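M32 carboxypeptidase (Chitinophagaceae bacterium, PDB 7A03) probably removes amino acids one at a time from the C-terminal end of peptides, as a metal-dependent carboxypeptidase of the M32 family. Local coordinates at residues F316-I321 and Q335-A340; T250-I253 and S259-T262; D171-I176 and I364-E369. All coordinates share one frame; numbering follows the deposited sequence. Where two conformers were deposited one is given.

Overall arrangement
Followed from the N terminus, the chain opens interaction 3 first, on helix 170-192, and closes it only 188 residues later on helix 358-374; both other contacts are formed within that long excursion. Interaction 2 comes next, a short return from the end of strand 247-251 to helix 258-277. Interaction 1 then joins helix 311-324 to helix 334-341. The two inner contacts follow one another without crossing, and their centres lie about 17 Å apart. Interaction 3 is remote from both: its centre is about 31 Å from that of interaction 2, on the opposite side of the chain's centre, and about 36 Å from that of interaction 1.

Interaction 1 (F316-I321 and Q335-A340); sequences FQYPRI and QEFYKA
Y318 and F337 both carry CG opposite the backbone nitrogen (chi1 -169° and -176°), and these extended side chains, sent out from two facing helices, bring their rings together in the space between the backbones. The CA atoms of Y318 and F337 remain 8.2 Å apart. Ring centroids of Y318 and F337 lie 4.7 Å from each other with the planes turned by 33°, a geometry that is neither a stack nor an edge-to-face pair. Its closest point is Y318 CE1, 3.3 Å from F337 CG and lying above one face of the phenylalanine, offset toward the rim. I321 comes from the opposite direction and places CD1 3.5 Å from F337 CZ, at the far end of the ring. Tyrosine thus packs near the root of the phenylalanine and isoleucine near its end. Only carbon atoms make these closest approaches; the Y318 hydroxyl is bonded to V332 O, just ahead of helix 334-341. Cutting F337 back to an alanine is likely to open a gap between Y318 CE1 and I321 CD1 and to leave W314 without its edge-to-face partner. F258 and W263 of helix 258-277, which carries an HExxH sequence, probably the metal-binding motif, also touch F337, which marks the arrangement as buried aromatic packing between helices of the largely helical M32 carboxypeptidase fold.

Interaction 2 (T250-I253 and S259-T262); sequences TTRI and SNMT
I253 and M261 bring their CA atoms to 5.1 Å where the extended chain leaving strand 247-251 passes helix 258-277 at M261. Here the M261 side chain lies against the backbone: its CB is 3.2 Å from R252 O. M261 swings CG away from its own backbone nitrogen (chi1 -172°), which puts CG 3.4 Å from T251 OG1. Both oxygens are buried by the contact, and neither has a hydrogen-bonding partner in the model. I253 runs alongside M261 in the same direction, its CG1 3.7 Å from M261 CG. This is a strand-to-helix connection: T251 is bonded through its backbone to D232 and S234, and the helix it abuts goes on to an HExxH sequence, probably the metal-binding motif as in other M32 peptidases, although no metal is bound to it here. On the more exposed side R252, extended from CG to NE, reaches across N260 at about a right angle. N260 ND2 stands over the centre of one guanidinium face, 3.0 Å from R252 CZ, with the two planes 71° apart; this close approach of donors is non-bonded and offers no evident attraction. N260 OD1 comes 3.1 Å from R252 NE, but the angle is too poor for a hydrogen bond.

Interaction 3 (D171-I176 and I364-E369); sequences DMLDTI and IRYEIE
Two long helices of the α-helical M32 fold, 170-192 and 358-374, are joined here by a tyrosine that spans the space between them; the contact is interhelical packing with a polar end. The CA atoms of L173 and Y366 are 8.7 Å apart, and Y366, with CG opposite its backbone nitrogen (chi1 166°), directs its ring at the other helix. There the hydroxyl donates a hydrogen bond to D174, with Y366 OH 2.7 Å from D174 OD1. The two flat groups are nearly perpendicular, their planes 80° apart, and the geometry differs at the two ends. OD1 lies at the edge of the tyrosine ring, in its plane, and this also brings Y366 CE2 to 3.3 Å from D174 OD1. Relative to the carboxylate plane, however, the hydroxyl lies 54° out of it. L173 supplies the apolar part, crossing the ring obliquely: its CB is 3.6 Å from Y366 CZ, and its CD1 is 3.8 Å from Y366 CE1. The aliphatic chain therefore packs beside the same end of the ring whose oxygen is bonded to the neighbouring aspartate. Further packing comes from F177, whose ring stacks with that of Y366, and from P420, which touches both Y366 and L173. D174 OD1 also forms a salt bridge with K370 NZ, and K370 makes a second one with E367 OE1. D174 OD1 and E367 OE2 are 4.7 Å apart, not in contact, and the lysine probably offsets the repulsion between these like charges. Two donors, one neutral and one cationic, thus grip a single carboxylate oxygen, an environment likely to keep D174 ionised and to fix both its rotation and the direction of the tyrosine hydroxyl.

Interaction 1 (F316-I321 and Q335-A340)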
loop_
_atom_site.group_PDB
_atom_site.type_symbol
_atom_site.label_atom_id
_atom_site.label_comp_id
_atom_site.label_asym_id
_atom_site.label_seq_id
_atom_site.Cartn_x
_atom_site.Cartn_y
_atom_site.Cartn_z
ATOM N N PHE A 316 -9.010 25.693 4.801
ATOM C CA PHE A 316 -9.967 25.857 3.717
ATOM C C PHE A 316 -11.124 24.875 3.818
ATOM O O PHE A 316 -12.289 25.259 3.626
ATOM C CB PHE A 316 -9.245 25.695 2.372
ATOM C CG PHE A 316 -10.154 25.762 1.175
ATOM C CD1 PHE A 316 -10.493 26.989 0.623
ATOM C CD2 PHE A 316 -10.642 24.609 0.582
ATOM C CE1 PHE A 316 -11.309 27.064 -0.481
ATOM C CE2 PHE A 316 -11.477 24.673 -0.531
ATOM C CZ PHE A 316 -11.806 25.912 -1.064
ATOM N N GLN A 317 -10.845 23.603 4.112
ATOM C CA GLN A 317 -11.915 22.614 4.044
ATOM C C GLN A 317 -12.869 22.657 5.238
ATOM O O GLN A 317 -14.047 22.320 5.089
ATOM C CB GLN A 317 -11.348 21.206 3.844
ATOM C CG GLN A 317 -10.703 20.974 2.479
ATOM C CD GLN A 317 -11.703 20.944 1.324
ATOM O OE1 GLN A 317 -12.922 20.885 1.529
ATOM N NE2 GLN A 317 -11.185 20.968 0.109
ATOM N N TYR A 318 -12.413 23.060 6.425
ATOM C CA TYR A 318 -13.278 22.956 7.597
ATOM C C TYR A 318 -14.549 23.787 7.494
ATOM O O TYR A 318 -15.629 23.239 7.766
ATOM C CB TYR A 318 -12.514 23.184 8.912
ATOM C CG TYR A 318 -13.390 22.809 10.090
ATOM C CD1 TYR A 318 -13.847 21.506 10.236
ATOM C CD2 TYR A 318 -13.806 23.763 11.026
ATOM C CE1 TYR A 318 -14.684 21.147 11.275
ATOM C CE2 TYR A 318 -14.635 23.406 12.083
ATOM C CZ TYR A 318 -15.064 22.094 12.200
ATOM O OH TYR A 318 -15.900 21.690 13.218
ATOM N N PRO A 319 -14.515 25.076 7.134
ATOM C CA PRO A 319 -15.786 25.809 7.018
ATOM C C PRO A 319 -16.734 25.169 6.020
ATOM O O PRO A 319 -17.960 25.176 6.229
ATOM C CB PRO A 319 -15.349 27.218 6.587
ATOM C CG PRO A 319 -13.899 27.301 6.937
ATOM C CD PRO A 319 -13.353 25.925 6.812
ATOM N N ARG A 320 -16.192 24.553 4.964
ATOM C CA ARG A 320 -17.044 23.896 3.979
ATOM C C ARG A 320 -17.749 22.673 4.569
ATOM O O ARG A 320 -18.959 22.479 4.375
ATOM C CB ARG A 320 -16.233 23.543 2.736
ATOM C CG ARG A 320 -15.580 24.738 2.051
ATOM C CD ARG A 320 -14.638 24.304 0.908
ATOM N NE ARG A 320 -15.314 23.615 -0.197
ATOM C CZ ARG A 320 -15.913 24.232 -1.210
ATOM N NH1 ARG A 320 -15.928 25.555 -1.272
ATOM N NH2 ARG A 320 -16.490 23.518 -2.172
ATOM N N ILE A 321 -17.018 21.829 5.306
ATOM C CA ILE A 321 -17.694 20.669 5.879
ATOM C C ILE A 321 -18.590 21.068 7.046
ATOM O O ILE A 321 -19.567 20.373 7.338
ATOM C CB ILE A 321 -16.785 19.464 6.212
ATOM C CG1 ILE A 321 -15.885 19.765 7.401
ATOM C CG2 ILE A 321 -16.003 18.985 4.989
ATOM C CD1 ILE A 321 -15.348 18.488 8.043
ATOM N N GLN A 335 -9.666 23.948 15.530
ATOM C CA GLN A 335 -8.652 23.282 16.346
ATOM C C GLN A 335 -9.168 21.982 16.952
ATOM O O GLN A 335 -8.450 20.972 16.968
ATOM C CB GLN A 335 -8.160 24.225 17.450
ATOM C CG GLN A 335 -6.946 25.034 17.062
ATOM C CD GLN A 335 -5.766 24.155 16.696
ATOM O OE1 GLN A 335 -5.541 23.113 17.306
ATOM N NE2 GLN A 335 -5.022 24.561 15.680
ATOM N N GLU A 336 -10.407 21.981 17.458
ATOM C CA GLU A 336 -10.969 20.743 18.002
ATOM C C GLU A 336 -11.058 19.662 16.934
ATOM O O GLU A 336 -10.721 18.494 17.185
ATOM C CB GLU A 336 -12.344 21.008 18.609
ATOM C CG GLU A 336 -12.275 21.885 19.837
ATOM C CD GLU A 336 -13.641 22.288 20.357
ATOM O OE1 GLU A 336 -14.489 22.700 19.541
ATOM O OE2 GLU A 336 -13.864 22.198 21.582
ATOM N N PHE A 337 -11.514 20.036 15.737
ATOM C CA PHE A 337 -11.630 19.077 14.650
ATOM C C PHE A 337 -10.256 18.541 14.246
ATOM O O PHE A 337 -10.079 17.328 14.059
ATOM C CB PHE A 337 -12.345 19.737 13.471
ATOM C CG PHE A 337 -12.597 18.799 12.331
ATOM C CD1 PHE A 337 -13.714 17.972 12.326
ATOM C CD2 PHE A 337 -11.718 18.747 11.265
ATOM C CE1 PHE A 337 -13.944 17.100 11.275
ATOM C CE2 PHE A 337 -11.945 17.875 10.222
ATOM C CZ PHE A 337 -13.054 17.063 10.230
ATOM N N TYR A 338 -9.266 19.433 14.141
ATOM C CA TYR A 338 -7.905 19.049 13.756
ATOM C C TYR A 338 -7.306 18.069 14.761
ATOM O O TYR A 338 -6.728 17.028 14.387
ATOM C CB TYR A 338 -7.072 20.329 13.654
ATOM C CG TYR A 338 -5.583 20.152 13.504
ATOM C CD1 TYR A 338 -5.038 19.507 12.396
ATOM C CD2 TYR A 338 -4.721 20.646 14.463
ATOM C CE1 TYR A 338 -3.673 19.356 12.264
ATOM C CE2 TYR A 338 -3.356 20.500 14.335
ATOM C CZ TYR A 338 -2.839 19.852 13.238
ATOM O OH TYR A 338 -1.472 19.713 13.114
ATOM N N LYS A 339 -7.483 18.358 16.046
ATOM C CA LYS A 339 -6.976 17.452 17.067
ATOM C C LYS A 339 -7.710 16.117 17.021
ATOM O O LYS A 339 -7.093 15.055 17.175
ATOM C CB LYS A 339 -7.096 18.104 18.442
ATOM C CG LYS A 339 -6.155 19.295 18.637
ATOM C CD LYS A 339 -4.714 18.899 18.319
ATOM C CE LYS A 339 -3.775 20.099 18.297
ATOM N NZ LYS A 339 -2.359 19.663 18.117
ATOM N N ALA A 340 -9.019 16.143 16.759
ATOM C CA ALA A 340 -9.810 14.917 16.790
ATOM C C ALA A 340 -9.462 13.988 15.635
ATOM O O ALA A 340 -9.468 12.758 15.791
ATOM C CB ALA A 340 -11.288 15.285 16.735
#

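Interaction 2 (T250-I253 and S259-T262)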
loop_
_atom_site.group_PDB
_atom_site.type_symbol
_atom_site.label_atom_id
_atom_site.label_comp_id
_atom_site.label_asym_id
_atom_site.label_seq_id
_atom_site.Cartn_x
_atom_site.Cartn_y
_atom_site.Cartn_z
ATOM N N THR A 250 -12.895 2.752 -4.894
ATOM C CA THR A 250 -14.055 2.445 -4.077
ATOM C C THR A 250 -13.910 3.082 -2.711
ATOM O O THR A 250 -12.809 3.440 -2.277
ATOM C CB THR A 250 -14.291 0.930 -3.955
ATOM O OG1 THR A 250 -13.232 0.333 -3.197
ATOM C CG2 THR A 250 -14.318 0.281 -5.343
ATOM N N THR A 251 -15.042 3.250 -2.041
ATOM C CA THR A 251 -15.031 3.758 -0.687
ATOM C C THR A 251 -16.131 3.058 0.082
ATOM O O THR A 251 -16.896 2.260 -0.472
ATOM C CB THR A 251 -15.120 5.287 -0.665
ATOM O OG1 THR A 251 -14.838 5.756 0.666
ATOM C CG2 THR A 251 -16.510 5.765 -1.097
ATOM N N ARG A 252 -16.204 3.356 1.372
ATOM C CA ARG A 252 -17.254 2.851 2.231
ATOM C C ARG A 252 -17.685 3.994 3.133
ATOM O O ARG A 252 -16.870 4.831 3.531
ATOM C CB ARG A 252 -16.755 1.684 3.093
ATOM C CG ARG A 252 -15.399 1.940 3.712
ATOM C CD ARG A 252 -14.986 0.837 4.670
ATOM N NE ARG A 252 -13.836 1.242 5.473
ATOM C CZ ARG A 252 -13.659 0.903 6.747
ATOM N NH1 ARG A 252 -14.561 0.151 7.365
ATOM N NH2 ARG A 252 -12.584 1.320 7.403
ATOM N N ILE A 253 -18.965 4.028 3.457
ATOM C CA ILE A 253 -19.530 5.100 4.262
ATOM C C ILE A 253 -20.054 4.513 5.562
ATOM O O ILE A 253 -20.796 3.526 5.543
ATOM C CB ILE A 253 -20.658 5.819 3.507
ATOM C CG1 ILE A 253 -20.116 6.499 2.258
ATOM C CG2 ILE A 253 -21.343 6.852 4.423
ATOM C CD1 ILE A 253 -21.181 6.868 1.277
ATOM N N SER A 259 -14.867 9.664 10.521
ATOM C CA SER A 259 -13.445 9.404 10.270
ATOM C C SER A 259 -13.215 8.470 9.088
ATOM O O SER A 259 -12.112 8.429 8.533
ATOM C CB SER A 259 -12.805 8.771 11.507
ATOM O OG SER A 259 -12.960 9.596 12.646
ATOM N N ASN A 260 -14.230 7.725 8.683
ATOM C CA ASN A 260 -14.021 6.622 7.750
ATOM C C ASN A 260 -13.908 7.121 6.314
ATOM O O ASN A 260 -12.817 7.142 5.726
ATOM C CB ASN A 260 -15.153 5.605 7.917
ATOM C CG ASN A 260 -14.849 4.272 7.274
ATOM O OD1 ASN A 260 -14.309 4.204 6.171
ATOM N ND2 ASN A 260 -15.223 3.194 7.958
ATOM N N MET A 261 -15.036 7.534 5.744
ATOM C CA MET A 261 -15.111 7.707 4.301
ATOM C C MET A 261 -14.168 8.784 3.794
ATOM O O MET A 261 -13.501 8.586 2.774
ATOM C CB MET A 261 -16.541 8.013 3.867
ATOM C CG MET A 261 -16.720 8.013 2.361
ATOM S SD MET A 261 -17.716 9.397 1.727
ATOM C CE MET A 261 -16.664 10.795 2.152
ATOM N N THR A 262 -14.139 9.949 4.459
ATOM C CA THR A 262 -13.441 11.094 3.888
ATOM C C THR A 262 -11.967 10.763 3.661
ATOM O O THR A 262 -11.412 11.004 2.573
ATOM C CB THR A 262 -13.626 12.319 4.792
ATOM O OG1 THR A 262 -14.943 12.854 4.570
ATOM C CG2 THR A 262 -12.594 13.396 4.494
#

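Interaction 3 (D171-I176 and I364-E369)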
loop_
_atom_site.group_PDB
_atom_site.type_symbol
_atom_site.label_atom_id
_atom_site.label_comp_id
_atom_site.label_asym_id
_atom_site.label_seq_id
_atom_site.Cartn_x
_atom_site.Cartn_y
_atom_site.Cartn_z
ATOM N N ASP A 171 19.286 -5.067 6.458
ATOM C CA ASP A 171 20.145 -4.009 6.993
ATOM C C ASP A 171 19.420 -2.665 6.978
ATOM O O ASP A 171 19.327 -1.966 8.006
ATOM C CB ASP A 171 21.421 -3.938 6.152
ATOM C CG ASP A 171 22.444 -2.975 6.717
ATOM O OD1 ASP A 171 23.102 -3.319 7.721
ATOM O OD2 ASP A 171 22.593 -1.874 6.148
ATOM N N MET A 172 18.866 -2.313 5.812
ATOM C CA MET A 172 18.127 -1.068 5.633
ATOM C C MET A 172 16.923 -0.999 6.568
ATOM O O MET A 172 16.694 0.014 7.245
ATOM C CB MET A 172 17.687 -0.986 4.167
ATOM C CG MET A 172 16.567 -0.015 3.874
ATOM S SD MET A 172 15.752 -0.452 2.325
ATOM C CE MET A 172 14.630 0.935 2.140
ATOM N N LEU A 173 16.143 -2.079 6.630
ATOM C CA LEU A 173 14.928 -2.070 7.433
ATOM C C LEU A 173 15.227 -2.146 8.928
ATOM O O LEU A 173 14.491 -1.564 9.731
ATOM C CB LEU A 173 13.992 -3.195 6.979
ATOM C CG LEU A 173 13.321 -2.929 5.622
ATOM C CD1 LEU A 173 12.409 -4.070 5.185
ATOM C CD2 LEU A 173 12.530 -1.644 5.691
ATOM N N ASP A 174 16.291 -2.846 9.330
ATOM C CA ASP A 174 16.672 -2.829 10.735
ATOM C C ASP A 174 17.009 -1.419 11.171
ATOM O O ASP A 174 16.602 -0.979 12.254
ATOM C CB ASP A 174 17.884 -3.725 10.969
ATOM C CG ASP A 174 17.524 -5.191 11.124
ATOM O OD1 ASP A 174 16.323 -5.547 11.110
ATOM O OD2 ASP A 174 18.479 -5.989 11.279
ATOM N N THR A 175 17.752 -0.688 10.336
ATOM C CA THR A 175 18.064 0.698 10.677
ATOM C C THR A 175 16.790 1.533 10.805
ATOM O O THR A 175 16.598 2.267 11.793
ATOM C CB THR A 175 19.004 1.263 9.615
ATOM O OG1 THR A 175 20.249 0.560 9.687
ATOM C CG2 THR A 175 19.236 2.772 9.808
ATOM N N ILE A 176 15.894 1.425 9.818
ATOM C CA ILE A 176 14.664 2.216 9.856
ATOM C C ILE A 176 13.817 1.867 11.077
ATOM O O ILE A 176 13.290 2.757 11.757
ATOM C CB ILE A 176 13.879 2.064 8.539
ATOM C CG1 ILE A 176 14.599 2.829 7.439
ATOM C CG2 ILE A 176 12.465 2.595 8.698
ATOM C CD1 ILE A 176 14.145 2.482 6.045
ATOM N N ILE A 364 6.420 -5.073 14.346
ATOM C CA ILE A 364 6.249 -6.373 14.978
ATOM C C ILE A 364 6.168 -7.448 13.907
ATOM O O ILE A 364 6.878 -8.463 13.973
ATOM C CB ILE A 364 5.024 -6.360 15.907
ATOM C CG1 ILE A 364 5.340 -5.516 17.145
ATOM C CG2 ILE A 364 4.647 -7.785 16.284
ATOM C CD1 ILE A 364 4.116 -5.047 17.884
ATOM N N ARG A 365 5.401 -7.178 12.843
ATOM C CA ARG A 365 5.293 -8.157 11.767
ATOM C C ARG A 365 6.650 -8.362 11.111
ATOM O O ARG A 365 7.063 -9.506 10.842
ATOM C CB ARG A 365 4.223 -7.714 10.763
ATOM C CG ARG A 365 2.794 -7.855 11.318
ATOM C CD ARG A 365 1.831 -6.866 10.657
ATOM N NE ARG A 365 0.446 -6.990 11.119
ATOM C CZ ARG A 365 0.015 -6.637 12.335
ATOM N NH1 ARG A 365 0.854 -6.143 13.232
ATOM N NH2 ARG A 365 -1.267 -6.766 12.663
ATOM N N TYR A 366 7.407 -7.270 10.951
ATOM C CA TYR A 366 8.717 -7.403 10.338
ATOM C C TYR A 366 9.600 -8.312 11.182
ATOM O O TYR A 366 10.171 -9.295 10.676
ATOM C CB TYR A 366 9.325 -6.015 10.112
ATOM C CG TYR A 366 10.786 -6.011 9.790
ATOM C CD1 TYR A 366 11.249 -6.352 8.527
ATOM C CD2 TYR A 366 11.714 -5.650 10.758
ATOM C CE1 TYR A 366 12.592 -6.358 8.251
ATOM C CE2 TYR A 366 13.077 -5.643 10.479
ATOM C CZ TYR A 366 13.498 -5.999 9.213
ATOM O OH TYR A 366 14.833 -6.002 8.895
ATOM N N GLU A 367 9.635 -8.073 12.499
ATOM C CA GLU A 367 10.560 -8.862 13.304
ATOM C C GLU A 367 10.140 -10.317 13.286
ATOM O O GLU A 367 10.978 -11.216 13.104
ATOM C CB GLU A 367 10.677 -8.331 14.735
ATOM C CG GLU A 367 11.068 -6.856 14.844
ATOM C CD GLU A 367 12.484 -6.542 14.368
ATOM O OE1 GLU A 367 13.317 -7.469 14.250
ATOM O OE2 GLU A 367 12.765 -5.347 14.118
ATOM N N ILE A 368 8.828 -10.557 13.347
ATOM C CA ILE A 368 8.351 -11.929 13.376
ATOM C C ILE A 368 8.670 -12.606 12.058
ATOM O O ILE A 368 9.219 -13.718 12.034
ATOM C CB ILE A 368 6.853 -11.964 13.719
ATOM C CG1 ILE A 368 6.663 -11.734 15.216
ATOM C CG2 ILE A 368 6.221 -13.280 13.263
ATOM C CD1 ILE A 368 5.240 -11.504 15.612
ATOM N N GLU A 369 8.413 -11.915 10.939
ATOM C CA GLU A 369 8.688 -12.558 9.664
ATOM C C GLU A 369 10.164 -12.850 9.546
ATOM O O GLU A 369 10.559 -13.948 9.118
ATOM C CB GLU A 369 8.205 -11.710 8.493
ATOM C CG GLU A 369 6.717 -11.789 8.293
ATOM C CD GLU A 369 6.249 -11.005 7.107
ATOM O OE1 GLU A 369 7.104 -10.556 6.316
ATOM O OE2 GLU A 369 5.023 -10.840 6.971
#